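Local coordinates for protein carbamate kinase (Mycoplasma penetrans, PDB 4AXS) that probably transfers phosphate from carbamoyl phosphate to ADP, making ATP in the last step of the arginine deiminase pathway, at residues A[34-39]-A[71-76]; A[132-137]-A[212-217]; A[182-187]-A[227-232]; A[250-255]-A[310-315]; A[258-263]-A[283-288]. All blocks are in the same frame, centred on the assembly; numbering follows the deposited sequence.

Contact 1: residues A[34-39]-A[71-76]. With SO4 (sulfate ion), chain C; SO4 (sulfate ion), chain B.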
# COMPACT_ATOMS: atom_id res chain seq x y z
N ASN A 34 15.36 10.38 2.92
CA ASN A 34 16.14 11.35 2.15
C ASN A 34 16.81 10.67 0.96
O ASN A 34 17.13 11.32 -0.04
CB ASN A 34 17.19 12.05 3.02
CG ASN A 34 16.62 12.66 4.29
OD1 ASN A 34 15.49 13.16 4.31
ND2 ASN A 34 17.40 12.61 5.36
N ALA A 35 17.01 9.36 1.06
CA ALA A 35 17.55 8.59 -0.05
C ALA A 35 16.54 8.35 -1.19
O ALA A 35 16.90 7.84 -2.25
CB ALA A 35 18.09 7.27 0.45
N LEU A 36 15.27 8.71 -0.96
CA LEU A 36 14.27 8.52 -2.01
C LEU A 36 13.97 9.83 -2.77
O LEU A 36 13.26 9.82 -3.79
CB LEU A 36 12.99 7.87 -1.46
CG LEU A 36 13.14 6.43 -0.93
CD1 LEU A 36 11.98 6.03 -0.03
CD2 LEU A 36 13.34 5.40 -2.04
N GLY A 37 14.53 10.94 -2.29
CA GLY A 37 14.49 12.17 -3.06
C GLY A 37 13.36 13.16 -2.79
O GLY A 37 12.80 13.21 -1.70
N ASP A 38 13.05 13.95 -3.81
CA ASP A 38 12.18 15.12 -3.68
C ASP A 38 10.91 15.02 -4.54
O ASP A 38 9.88 15.62 -4.23
CB ASP A 38 12.95 16.36 -4.12
CG ASP A 38 13.37 17.23 -2.96
OD1 ASP A 38 14.11 16.74 -2.06
OD2 ASP A 38 12.97 18.42 -2.95
N ASN A 39 11.00 14.27 -5.63
CA ASN A 39 9.90 14.18 -6.56
C ASN A 39 9.81 12.78 -7.09
O ASN A 39 10.79 12.03 -7.03
CB ASN A 39 10.07 15.20 -7.70
CG ASN A 39 11.39 15.05 -8.45
OD1 ASN A 39 11.89 13.94 -8.66
ND2 ASN A 39 11.97 16.17 -8.84
N GLY A 71 9.94 10.59 5.60
CA GLY A 71 9.92 11.97 6.06
C GLY A 71 9.54 12.93 4.96
O GLY A 71 8.52 13.62 5.04
N PRO A 72 10.35 12.99 3.90
CA PRO A 72 10.06 13.94 2.82
C PRO A 72 8.77 13.60 2.05
O PRO A 72 7.98 14.49 1.72
CB PRO A 72 11.29 13.82 1.90
CG PRO A 72 12.36 13.17 2.73
CD PRO A 72 11.63 12.29 3.69
N GLN A 73 8.54 12.32 1.77
CA GLN A 73 7.44 11.96 0.88
C GLN A 73 6.10 12.24 1.52
O GLN A 73 5.18 12.70 0.85
CB GLN A 73 7.53 10.50 0.43
CG GLN A 73 8.81 10.16 -0.32
CD GLN A 73 10.08 10.30 0.54
OE1 GLN A 73 10.03 10.26 1.77
NE2 GLN A 73 11.22 10.45 -0.13
N VAL A 74 5.99 11.95 2.82
CA VAL A 74 4.72 12.14 3.50
C VAL A 74 4.47 13.63 3.67
O VAL A 74 3.34 14.10 3.50
CB VAL A 74 4.63 11.39 4.86
CG1 VAL A 74 5.56 12.02 5.92
CG2 VAL A 74 3.20 11.37 5.35
N GLY A 75 5.52 14.37 3.98
CA GLY A 75 5.44 15.82 4.01
C GLY A 75 4.99 16.43 2.69
O GLY A 75 4.16 17.33 2.68
N MET A 76 5.51 15.97 1.57
CA MET A 76 5.14 16.53 0.30
C MET A 76 3.69 16.34 0.00
O MET A 76 3.07 17.17 -0.63
CB MET A 76 5.92 15.87 -0.82
CG MET A 76 5.14 15.69 -2.10
SD MET A 76 6.17 14.99 -3.38
CE MET A 76 5.44 13.38 -3.51
S SO4 C . 19.52 9.54 6.68
O1 SO4 C . 20.83 8.96 6.96
O2 SO4 C . 19.65 10.37 5.49
O3 SO4 C . 18.56 8.45 6.47
O4 SO4 C . 19.07 10.35 7.82
S SO4 B . 13.43 9.20 7.52
O1 SO4 B . 12.11 9.54 8.08
O2 SO4 B . 13.18 8.54 6.24
O3 SO4 B . 14.26 10.39 7.29
O4 SO4 B . 14.18 8.35 8.45
O HOH W 1 10.63 11.28 -3.23
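N34 opens a glycine-containing loop that follows strand 27-31, and its side chain crosses the ring of P72 at about a right angle. In the amino acid kinase fold this loop and the start of the helix after the second strand, here helix 71-83, probably border the active site, as in relatives; of two sulfates, probably from the crystallisation liquor, sulfate C sits at the loop and sulfate B at the helix start. N34 carries CG beside its backbone N (chi1 -52°), and the amide divides its work: OD1 rests 3.5 Å from P72 CG, while ND2 donates to sulfate C, 3.2 Å from its O2. P72 suits the first turn of a helix, where its missing N-H costs no helical bond; next to it G71 N makes a weak bond to sulfate B, 3.5 Å from its O1. Further on, L36 turns toward the helix, with CB 3.4 Å from Q73 NE2, and its hydrophobic end packs on I107 of helix 96-121. The bent chain of Q73 gives its amide N-H bonds to G33 O and to a water, and that water in turn donates to L36 O at 3.1 Å, so the buried NE2 is tied to one loop carbonyl directly and to another through water. G37 takes a positive phi (94°, psi -154°) at which a CB would press on the preceding carbonyl, hence glycine. N39 is the N-cap of helix 40-46, its OD1 accepting from Q42 N. M76 also packs on F81 of the second subunit, and M76 SD lies 3.9 Å from D38 O.

Contact 2: residues A[132-137]-A[212-217]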
# COMPACT_ATOMS: atom_id res chain seq x y z
N LEU A 132 0.98 -2.78 3.09
CA LEU A 132 0.58 -1.57 3.79
C LEU A 132 0.74 -1.87 5.29
O LEU A 132 0.29 -2.91 5.76
CB LEU A 132 -0.87 -1.25 3.42
CG LEU A 132 -1.50 0.09 3.79
CD1 LEU A 132 -2.49 -0.09 4.93
CD2 LEU A 132 -0.45 1.16 4.15
N THR A 133 1.40 -0.97 6.03
CA THR A 133 1.76 -1.24 7.43
C THR A 133 1.12 -0.34 8.50
O THR A 133 1.29 0.88 8.49
CB THR A 133 3.30 -1.22 7.62
OG1 THR A 133 3.92 -2.15 6.72
CG2 THR A 133 3.69 -1.57 9.09
N GLN A 134 0.41 -0.96 9.43
CA GLN A 134 -0.07 -0.26 10.61
C GLN A 134 0.72 -0.72 11.83
O GLN A 134 0.80 -1.91 12.14
CB GLN A 134 -1.58 -0.44 10.82
CG GLN A 134 -2.43 0.60 10.08
CD GLN A 134 -3.94 0.46 10.32
OE1 GLN A 134 -4.62 -0.30 9.64
NE2 GLN A 134 -4.46 1.19 11.30
N THR A 135 1.34 0.25 12.51
CA THR A 135 2.18 -0.05 13.64
C THR A 135 1.44 0.20 14.93
O THR A 135 0.93 1.29 15.17
CB THR A 135 3.50 0.77 13.63
OG1 THR A 135 4.31 0.36 12.53
CG2 THR A 135 4.28 0.56 14.95
N ILE A 136 1.37 -0.84 15.75
CA ILE A 136 0.77 -0.78 17.06
C ILE A 136 1.66 -0.02 18.03
O ILE A 136 2.85 -0.31 18.19
CB ILE A 136 0.50 -2.18 17.62
CG1 ILE A 136 -0.11 -3.08 16.53
CG2 ILE A 136 -0.41 -2.11 18.83
CD1 ILE A 136 -1.54 -2.73 16.18
N VAL A 137 1.08 0.98 18.67
CA VAL A 137 1.74 1.66 19.77
C VAL A 137 0.76 1.68 20.92
O VAL A 137 -0.46 1.57 20.72
CB VAL A 137 2.16 3.08 19.40
CG1 VAL A 137 3.14 3.05 18.24
CG2 VAL A 137 0.94 3.92 19.05
N GLY A 212 7.73 3.72 8.67
CA GLY A 212 7.56 3.27 10.05
C GLY A 212 6.16 2.75 10.37
O GLY A 212 5.86 2.41 11.52
N GLY A 213 5.30 2.71 9.36
CA GLY A 213 3.94 2.25 9.57
C GLY A 213 3.09 3.36 10.13
O GLY A 213 3.61 4.33 10.68
N ILE A 214 1.77 3.23 9.98
CA ILE A 214 0.84 4.22 10.48
C ILE A 214 0.58 3.97 11.96
O ILE A 214 0.14 2.88 12.34
CB ILE A 214 -0.51 4.15 9.70
CG1 ILE A 214 -0.31 4.48 8.23
CG2 ILE A 214 -1.58 5.04 10.34
CD1 ILE A 214 -1.49 4.07 7.39
N PRO A 215 0.85 4.97 12.80
CA PRO A 215 0.59 4.90 14.24
C PRO A 215 -0.84 4.40 14.51
O PRO A 215 -1.81 5.05 14.11
CB PRO A 215 0.70 6.36 14.69
CG PRO A 215 1.50 7.04 13.65
CD PRO A 215 1.31 6.31 12.36
N THR A 216 -0.96 3.26 15.18
CA THR A 216 -2.26 2.67 15.47
C THR A 216 -2.38 2.22 16.92
O THR A 216 -1.66 1.32 17.36
CB THR A 216 -2.53 1.46 14.58
OG1 THR A 216 -2.52 1.86 13.21
CG2 THR A 216 -3.88 0.82 14.93
N ILE A 217 -3.30 2.82 17.67
CA ILE A 217 -3.54 2.37 19.04
C ILE A 217 -4.66 1.33 19.14
O ILE A 217 -5.41 1.12 18.18
CB ILE A 217 -3.82 3.55 20.01
CG1 ILE A 217 -5.23 4.09 19.82
CG2 ILE A 217 -2.75 4.65 19.86
CD1 ILE A 217 -5.58 5.20 20.81
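Strands 134-137 and 214-217 run side by side in parallel, their axes 4.6 Å apart at the closest and strongly twisted at 45°. T135 sits between I214 and T216: its N donates to I214 O at 2.9 Å, and its O accepts from T216 N at 2.7 Å. I214 N to T133 O and V137 N to T216 O extend the pattern at both ends.

Among the side chains, Q134 leans over T216 on the face they share with I214 and I136. The extended chain of Q134 brings NE2 within 2.8 Å of T216 OG1, to which it donates, although that oxygen sits 23° out of the amide plane; NE2 is also bonded to T113 OG1 of the second subunit. T216 OG1 in turn donates to I214 O, 3.0 Å off, on the face of that carbonyl opposite T135 N, so one oxygen is gripped twice. Threonine suits this buried spot because its hydroxyl both accepts and donates. On the other face T135 OG1, held beside its backbone N by chi1 -67°, donates to G212 O at 2.8 Å and lies against G213 CA, where a side chain would collide. At the end of the pair V137 CG2 touches I217 CG2 (3.8 Å). These are the two central strands of a four-stranded mixed sheet, flanked antiparallel by 187-190 and 223-225, a part of the amino acid kinase fold whose Q134 end lies at the dimer interface.

Contact 3: residues A[182-187]-A[227-232]. With SO4 (sulfate ion), chain B.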
# COMPACT_ATOMS: atom_id res chain seq x y z
N VAL A 182 3.99 16.70 16.25
CA VAL A 182 3.44 15.36 16.43
C VAL A 182 4.39 14.43 17.17
O VAL A 182 5.61 14.56 17.07
CB VAL A 182 3.17 14.67 15.08
CG1 VAL A 182 1.68 14.66 14.78
CG2 VAL A 182 3.95 15.35 13.96
N ALA A 183 3.83 13.49 17.92
CA ALA A 183 4.62 12.53 18.68
C ALA A 183 5.42 11.49 17.87
O ALA A 183 5.32 11.44 16.64
CB ALA A 183 3.72 11.82 19.69
N SER A 184 6.20 10.68 18.59
CA SER A 184 6.99 9.59 18.00
C SER A 184 6.95 8.36 18.89
O SER A 184 7.94 8.02 19.54
CB SER A 184 8.44 10.01 17.81
OG SER A 184 8.54 11.12 16.94
N PRO A 185 5.80 7.68 18.92
CA PRO A 185 5.53 6.52 19.77
C PRO A 185 6.51 5.37 19.56
O PRO A 185 7.14 5.25 18.50
CB PRO A 185 4.13 6.07 19.33
CG PRO A 185 3.52 7.26 18.72
CD PRO A 185 4.64 8.02 18.07
N ILE A 186 6.61 4.51 20.57
CA ILE A 186 7.38 3.28 20.48
C ILE A 186 6.53 2.12 19.92
O ILE A 186 5.44 1.84 20.42
CB ILE A 186 7.91 2.89 21.87
CG1 ILE A 186 8.92 3.93 22.35
CG2 ILE A 186 8.52 1.49 21.84
CD1 ILE A 186 10.16 4.01 21.49
N PRO A 187 7.05 1.46 18.88
CA PRO A 187 6.40 0.39 18.13
C PRO A 187 6.38 -0.96 18.84
O PRO A 187 7.43 -1.59 18.96
CB PRO A 187 7.27 0.28 16.87
CG PRO A 187 8.11 1.50 16.86
CD PRO A 187 8.33 1.83 18.28
N ASP A 227 -2.68 10.27 14.57
CA ASP A 227 -1.75 11.14 13.87
C ASP A 227 -0.44 11.25 14.64
O ASP A 227 -0.42 11.25 15.87
CB ASP A 227 -2.35 12.53 13.60
CG ASP A 227 -2.94 13.17 14.85
OD1 ASP A 227 -4.02 12.70 15.30
OD2 ASP A 227 -2.34 14.14 15.36
N GLY A 228 0.65 11.32 13.89
CA GLY A 228 1.97 11.23 14.47
C GLY A 228 2.81 10.32 13.61
O GLY A 228 2.35 9.81 12.58
N VAL A 229 4.06 10.13 14.03
CA VAL A 229 4.98 9.31 13.27
C VAL A 229 5.63 8.25 14.15
O VAL A 229 5.53 8.26 15.38
CB VAL A 229 6.10 10.14 12.64
CG1 VAL A 229 5.52 11.24 11.77
CG2 VAL A 229 6.99 10.72 13.73
N ILE A 230 6.31 7.33 13.50
CA ILE A 230 7.04 6.29 14.17
C ILE A 230 8.35 6.27 13.46
O ILE A 230 8.39 6.29 12.23
CB ILE A 230 6.33 4.96 14.02
CG1 ILE A 230 5.04 5.00 14.84
CG2 ILE A 230 7.25 3.82 14.44
CD1 ILE A 230 4.09 3.91 14.53
N ASP A 231 9.44 6.31 14.23
CA ASP A 231 10.77 6.30 13.68
C ASP A 231 10.99 4.98 12.93
O ASP A 231 10.87 3.90 13.52
CB ASP A 231 11.78 6.47 14.82
CG ASP A 231 13.21 6.43 14.34
OD1 ASP A 231 13.69 5.33 14.00
OD2 ASP A 231 13.84 7.51 14.28
N LYS A 232 11.28 5.09 11.64
CA LYS A 232 11.41 3.91 10.79
C LYS A 232 12.51 2.96 11.26
O LYS A 232 12.40 1.74 11.09
CB LYS A 232 11.61 4.33 9.32
CG LYS A 232 12.94 5.02 9.00
CD LYS A 232 14.00 4.03 8.56
CE LYS A 232 15.07 4.69 7.71
NZ LYS A 232 15.92 5.64 8.49
S SO4 B . 13.43 9.20 7.52
O1 SO4 B . 12.11 9.54 8.08
O2 SO4 B . 13.18 8.54 6.24
O3 SO4 B . 14.26 10.39 7.29
O4 SO4 B . 14.18 8.35 8.45
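One backbone hydrogen bond joins A183 and V229: V229 N points almost straight at A183 O, 3.2 Å away with an angle of 172° at the hydrogen. The next link is weaker, a CA-H...O contact in which S184 CA lies 3.3 Å from V229 O. Together they give the two irregular runs a short strand-like pairing.

Packing contacts extend along the pairing. V182 lays CG1 over the backbone of G228, 3.5 Å from its CA; at the backbone angles of G228 a CB would collide with D227 O, which explains the glycine, and the valine branch can come close. The chi1 of V229 (-56°) puts CG1 beside its backbone N and leaves CG2 between that N and the carbonyl carbon, in van der Waals contact with the hydroxyl of S184, 3.6 Å from its OG. Farther along, P187 and I230 lie alongside, pointing opposite ways, P187 CG meeting I230 CG2 at 3.5 Å. Rigid proline and branched isoleucine suit this buried place, where both also press on T135 of the neighbouring strand 134-137.

The 227-232 run is the connection from strand 223-225 into helix 232-242, part of the amino acid kinase fold, and D231 is the N-cap of that helix. D231 OD1 accepts from F234 N and, weakly, from D233 N, satisfying amides that the first turn leaves without helical partners.

A side-chain hydrogen bond to an anion lies at the same helix end. K232, bent at its second and last torsions, folds NZ back to donate to O4 of sulfate B at 3.2 Å; G33 N holds the same anion.

Contact 4: residues A[250-255]-A[310-315]. With SO4 (sulfate ion), chain C.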
# COMPACT_ATOMS: atom_id res chain seq x y z
N VAL A 250 21.17 -0.35 8.68
CA VAL A 250 20.58 0.97 8.64
C VAL A 250 21.34 1.85 7.66
O VAL A 250 22.49 2.22 7.91
CB VAL A 250 20.62 1.62 10.04
CG1 VAL A 250 20.18 3.08 9.98
CG2 VAL A 250 19.78 0.81 11.04
N LEU A 251 20.70 2.17 6.53
CA LEU A 251 21.37 2.92 5.47
C LEU A 251 21.29 4.39 5.75
O LEU A 251 20.23 4.92 6.09
CB LEU A 251 20.76 2.63 4.11
CG LEU A 251 20.95 1.20 3.63
CD1 LEU A 251 20.34 1.03 2.24
CD2 LEU A 251 22.42 0.83 3.64
N THR A 252 22.42 5.06 5.61
CA THR A 252 22.57 6.41 6.10
C THR A 252 23.79 6.98 5.41
O THR A 252 24.63 6.24 4.92
CB THR A 252 22.76 6.41 7.63
OG1 THR A 252 22.51 7.73 8.15
CG2 THR A 252 24.17 5.95 8.00
N ALA A 253 23.89 8.31 5.39
CA ALA A 253 24.87 8.98 4.54
C ALA A 253 26.27 9.09 5.14
O ALA A 253 26.97 10.06 4.87
CB ALA A 253 24.36 10.36 4.14
N VAL A 254 26.67 8.11 5.96
CA VAL A 254 28.00 8.14 6.57
C VAL A 254 28.74 6.82 6.39
O VAL A 254 28.14 5.75 6.37
CB VAL A 254 27.94 8.46 8.08
CG1 VAL A 254 27.13 9.73 8.34
CG2 VAL A 254 27.40 7.28 8.88
N ASP A 255 30.06 6.91 6.26
CA ASP A 255 30.91 5.72 6.19
C ASP A 255 31.06 5.04 7.56
O ASP A 255 31.08 3.81 7.66
CB ASP A 255 32.27 6.07 5.60
CG ASP A 255 32.95 7.21 6.35
OD1 ASP A 255 32.23 7.98 7.04
OD2 ASP A 255 34.20 7.33 6.26
N ALA A 310 24.32 -5.26 13.90
CA ALA A 310 23.60 -4.18 13.25
C ALA A 310 24.62 -3.31 12.55
O ALA A 310 25.65 -2.94 13.13
CB ALA A 310 22.79 -3.36 14.26
N ILE A 311 24.36 -2.99 11.29
CA ILE A 311 25.34 -2.25 10.54
C ILE A 311 24.80 -0.90 10.15
O ILE A 311 23.74 -0.81 9.55
CB ILE A 311 25.78 -3.01 9.28
CG1 ILE A 311 26.41 -4.35 9.68
CG2 ILE A 311 26.78 -2.17 8.48
CD1 ILE A 311 26.66 -5.28 8.51
N ILE A 312 25.53 0.15 10.50
CA ILE A 312 25.19 1.50 10.09
C ILE A 312 26.17 2.00 9.04
O ILE A 312 27.18 2.60 9.38
CB ILE A 312 25.18 2.48 11.28
CG1 ILE A 312 24.13 2.06 12.31
CG2 ILE A 312 24.90 3.89 10.81
CD1 ILE A 312 23.84 3.16 13.32
N ALA A 313 25.87 1.76 7.77
CA ALA A 313 26.76 2.17 6.69
C ALA A 313 26.02 2.92 5.58
O ALA A 313 24.79 3.01 5.59
CB ALA A 313 27.49 0.96 6.12
N ASP A 314 26.78 3.45 4.63
CA ASP A 314 26.23 4.22 3.51
C ASP A 314 25.81 3.30 2.37
O ASP A 314 26.19 2.13 2.32
CB ASP A 314 27.19 5.34 3.10
CG ASP A 314 26.70 6.12 1.87
OD1 ASP A 314 25.47 6.24 1.67
OD2 ASP A 314 27.55 6.63 1.11
N LEU A 315 25.00 3.85 1.46
CA LEU A 315 24.55 3.14 0.27
C LEU A 315 25.57 2.63 -0.74
O LEU A 315 25.47 1.50 -1.23
CB LEU A 315 23.74 4.10 -0.60
CG LEU A 315 22.25 4.22 -0.30
CD1 LEU A 315 21.46 3.11 -1.01
CD2 LEU A 315 22.00 4.22 1.21
S SO4 C . 19.52 9.54 6.68
O1 SO4 C . 20.83 8.96 6.96
O2 SO4 C . 19.65 10.37 5.49
O3 SO4 C . 18.56 8.45 6.47
O4 SO4 C . 19.07 10.35 7.82
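Three side-chain torsions set L251 and T252 against I312 and L315. L251 keeps CG beside its backbone N (chi1 -65°), L315 has chi2 -84°, and the two leucines cross at about a right angle with L315 CD2 3.5 Å from L251 CB. T252 has OG1 anti to the backbone N (chi1 -163°), which sends CG2 to the other side, 3.6 Å from I312 CG2. One residue thus faces two ways: its methyl joins the isoleucine, and its hydroxyl meets sulfate C. The bond of OG1 to sulfate O1 is modelled very short, so its length is doubtful; A253 N adds a weak bond to the same oxygen.

The backbones belong to parallel neighbours of the five-stranded sheet, 247-251 and 309-313, strands that in relatives belong to the probable nucleotide-binding half of the amino acid kinase fold. V250 N donates to I311 O at 2.8 Å, nearly along the C=O axis, and T252 N to A313 O at 3.1 Å; a weak bond from A313 N to V250 O lies between them. Small A313 fits because its CB lies against A321 of helix 318-321, whereas bulky I312 turns to the other face, toward I295 of helix 292-302. Where the strands end, D314 is set beside the turning 252-254 loop, with its CB 3.3 Å from T252 O.

Contact 5: residues A[258-263]-A[283-288]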
# COMPACT_ATOMS: atom_id res chain seq x y z
N TYR A 258 30.88 8.54 14.00
CA TYR A 258 32.03 9.07 14.70
C TYR A 258 31.71 9.46 16.14
O TYR A 258 30.55 9.70 16.48
CB TYR A 258 32.63 10.25 13.92
CG TYR A 258 33.36 9.83 12.66
CD1 TYR A 258 32.66 9.50 11.51
CD2 TYR A 258 34.75 9.76 12.62
CE1 TYR A 258 33.32 9.11 10.36
CE2 TYR A 258 35.42 9.37 11.47
CZ TYR A 258 34.69 9.04 10.34
OH TYR A 258 35.35 8.65 9.19
N VAL A 259 32.73 9.47 16.98
CA VAL A 259 32.61 10.07 18.30
C VAL A 259 33.59 11.24 18.40
O VAL A 259 34.62 11.25 17.73
CB VAL A 259 32.78 9.03 19.46
CG1 VAL A 259 31.53 8.15 19.57
CG2 VAL A 259 34.04 8.17 19.26
N ASP A 260 33.25 12.25 19.19
CA ASP A 260 34.10 13.42 19.36
C ASP A 260 34.36 14.13 18.04
O ASP A 260 35.46 14.62 17.82
CB ASP A 260 35.45 13.02 19.97
CG ASP A 260 35.34 12.62 21.43
OD1 ASP A 260 34.59 13.28 22.19
OD2 ASP A 260 36.02 11.65 21.82
N PHE A 261 33.36 14.19 17.17
CA PHE A 261 33.60 14.80 15.86
C PHE A 261 34.20 16.21 15.99
O PHE A 261 34.00 16.90 17.00
CB PHE A 261 32.34 14.81 15.00
CG PHE A 261 32.63 14.79 13.51
CD1 PHE A 261 32.89 13.59 12.86
CD2 PHE A 261 32.65 15.96 12.78
CE1 PHE A 261 33.17 13.56 11.50
CE2 PHE A 261 32.92 15.94 11.41
CZ PHE A 261 33.19 14.73 10.78
N ASN A 262 34.96 16.62 14.98
CA ASN A 262 35.65 17.89 15.01
C ASN A 262 36.23 18.18 16.39
O ASN A 262 36.07 19.27 16.94
CB ASN A 262 34.75 19.03 14.54
CG ASN A 262 34.65 19.10 13.03
OD1 ASN A 262 34.68 18.07 12.35
ND2 ASN A 262 34.54 20.30 12.50
N LYS A 263 36.88 17.15 16.94
CA LYS A 263 37.67 17.24 18.16
C LYS A 263 38.90 16.36 17.97
O LYS A 263 38.89 15.43 17.17
CB LYS A 263 36.88 16.73 19.37
CG LYS A 263 35.75 17.63 19.82
CD LYS A 263 35.00 16.97 20.98
CE LYS A 263 33.77 17.78 21.39
NZ LYS A 263 32.95 17.08 22.41
N GLN A 283 27.36 11.02 27.02
CA GLN A 283 28.10 12.24 26.75
C GLN A 283 27.66 12.88 25.47
O GLN A 283 28.41 13.66 24.88
CB GLN A 283 29.61 11.99 26.74
CG GLN A 283 30.09 11.10 25.61
CD GLN A 283 31.34 10.33 26.01
OE1 GLN A 283 31.61 10.15 27.19
NE2 GLN A 283 32.10 9.86 25.03
N ASP A 284 26.44 12.56 25.04
CA ASP A 284 25.82 13.22 23.91
C ASP A 284 26.67 13.14 22.65
O ASP A 284 26.78 14.11 21.89
CB ASP A 284 25.53 14.68 24.25
CG ASP A 284 24.28 14.84 25.09
OD1 ASP A 284 23.16 14.77 24.52
OD2 ASP A 284 24.42 15.04 26.32
N GLN A 285 27.26 11.98 22.42
CA GLN A 285 28.05 11.78 21.22
C GLN A 285 27.24 11.95 19.94
O GLN A 285 27.81 12.24 18.89
CB GLN A 285 28.72 10.41 21.23
CG GLN A 285 29.96 10.34 22.12
CD GLN A 285 31.01 11.39 21.77
OE1 GLN A 285 30.99 11.97 20.69
NE2 GLN A 285 31.94 11.63 22.69
N PHE A 286 25.91 11.80 20.02
CA PHE A 286 25.11 11.62 18.81
C PHE A 286 23.97 12.63 18.56
O PHE A 286 23.23 13.01 19.47
CB PHE A 286 24.55 10.19 18.76
CG PHE A 286 25.60 9.14 18.93
CD1 PHE A 286 26.68 9.09 18.09
CD2 PHE A 286 25.48 8.18 19.92
CE1 PHE A 286 27.65 8.12 18.24
CE2 PHE A 286 26.45 7.20 20.08
CZ PHE A 286 27.53 7.17 19.23
N ALA A 287 23.84 13.03 17.30
CA ALA A 287 22.79 13.95 16.92
C ALA A 287 21.42 13.37 17.30
O ALA A 287 21.00 12.33 16.81
CB ALA A 287 22.87 14.25 15.43
N LYS A 288 20.76 14.06 18.22
CA LYS A 288 19.42 13.72 18.65
C LYS A 288 18.48 13.77 17.44
O LYS A 288 18.11 14.85 16.96
CB LYS A 288 18.98 14.72 19.72
CG LYS A 288 19.82 16.01 19.70
CD LYS A 288 19.12 17.16 20.39
CE LYS A 288 19.47 18.49 19.74
NZ LYS A 288 18.52 19.56 20.17
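V259 and Q285 face each other with CA atoms 5.7 Å apart, where the short strand 258-259 gives way to a turn at D260 and the second segment leaves helix 274-282. That helix ends in a Schellman motif, with Q285 N bonded to F280 O and D284 N to I281 O; D284 takes the positive phi the motif requires, a conformation aspartate tolerates better than beta-branched residues do. Just beyond it, Q285 bends at chi2 (-56°) and turns its amide across the tip of the strand.

Two hydrogen bonds make the contact. D260 N runs nearly straight (172°) to Q285 OE1, 2.7 Å away, arriving from above the carbonyl plane. In return Q285 NE2 donates to D260 OD1 at 3.2 Å, close to its own amide plane but above the carboxylate, because the two flat groups stand 85° apart. Glutamine suits this place, since one side chain supplies an acceptor for a backbone N-H and a donor for an acid. The partner has a second tie: D260 OD2 bonds weakly to T265 OG1.

Beside the stem of Q285, V259 CG1 packs 3.7 Å from Q285 CG, the two side chains crossing at about a right angle. CB of Q285 lies over the centre of one face of the ring of F286, whose side chain also packs on F280, L277 and I295. At the ring's edge, near its plane, Y258 O approaches F286 CE1 at 3.7 Å.

Overall arrangement
From the N terminus, contact 1 closes first, bringing the loop after strand 27-31 to the start of helix 71-83. Contacts 2 and 3 follow and cross: 132-137, 182-187, 212-217 and 227-232 come in turn, each pairing with the next but one. Their centres are 9 Å apart, and they touch where T135 packs on I230, P215 on G228 and V137 on P185, so together they tie the four-stranded sheet to its flanking loops. Contact 4 joins neighbouring strands of the five-stranded sheet, and contact 5 is nested in the loop it closes. Sulfate B links contacts 1 and 3, and sulfate C links contacts 1 and 4.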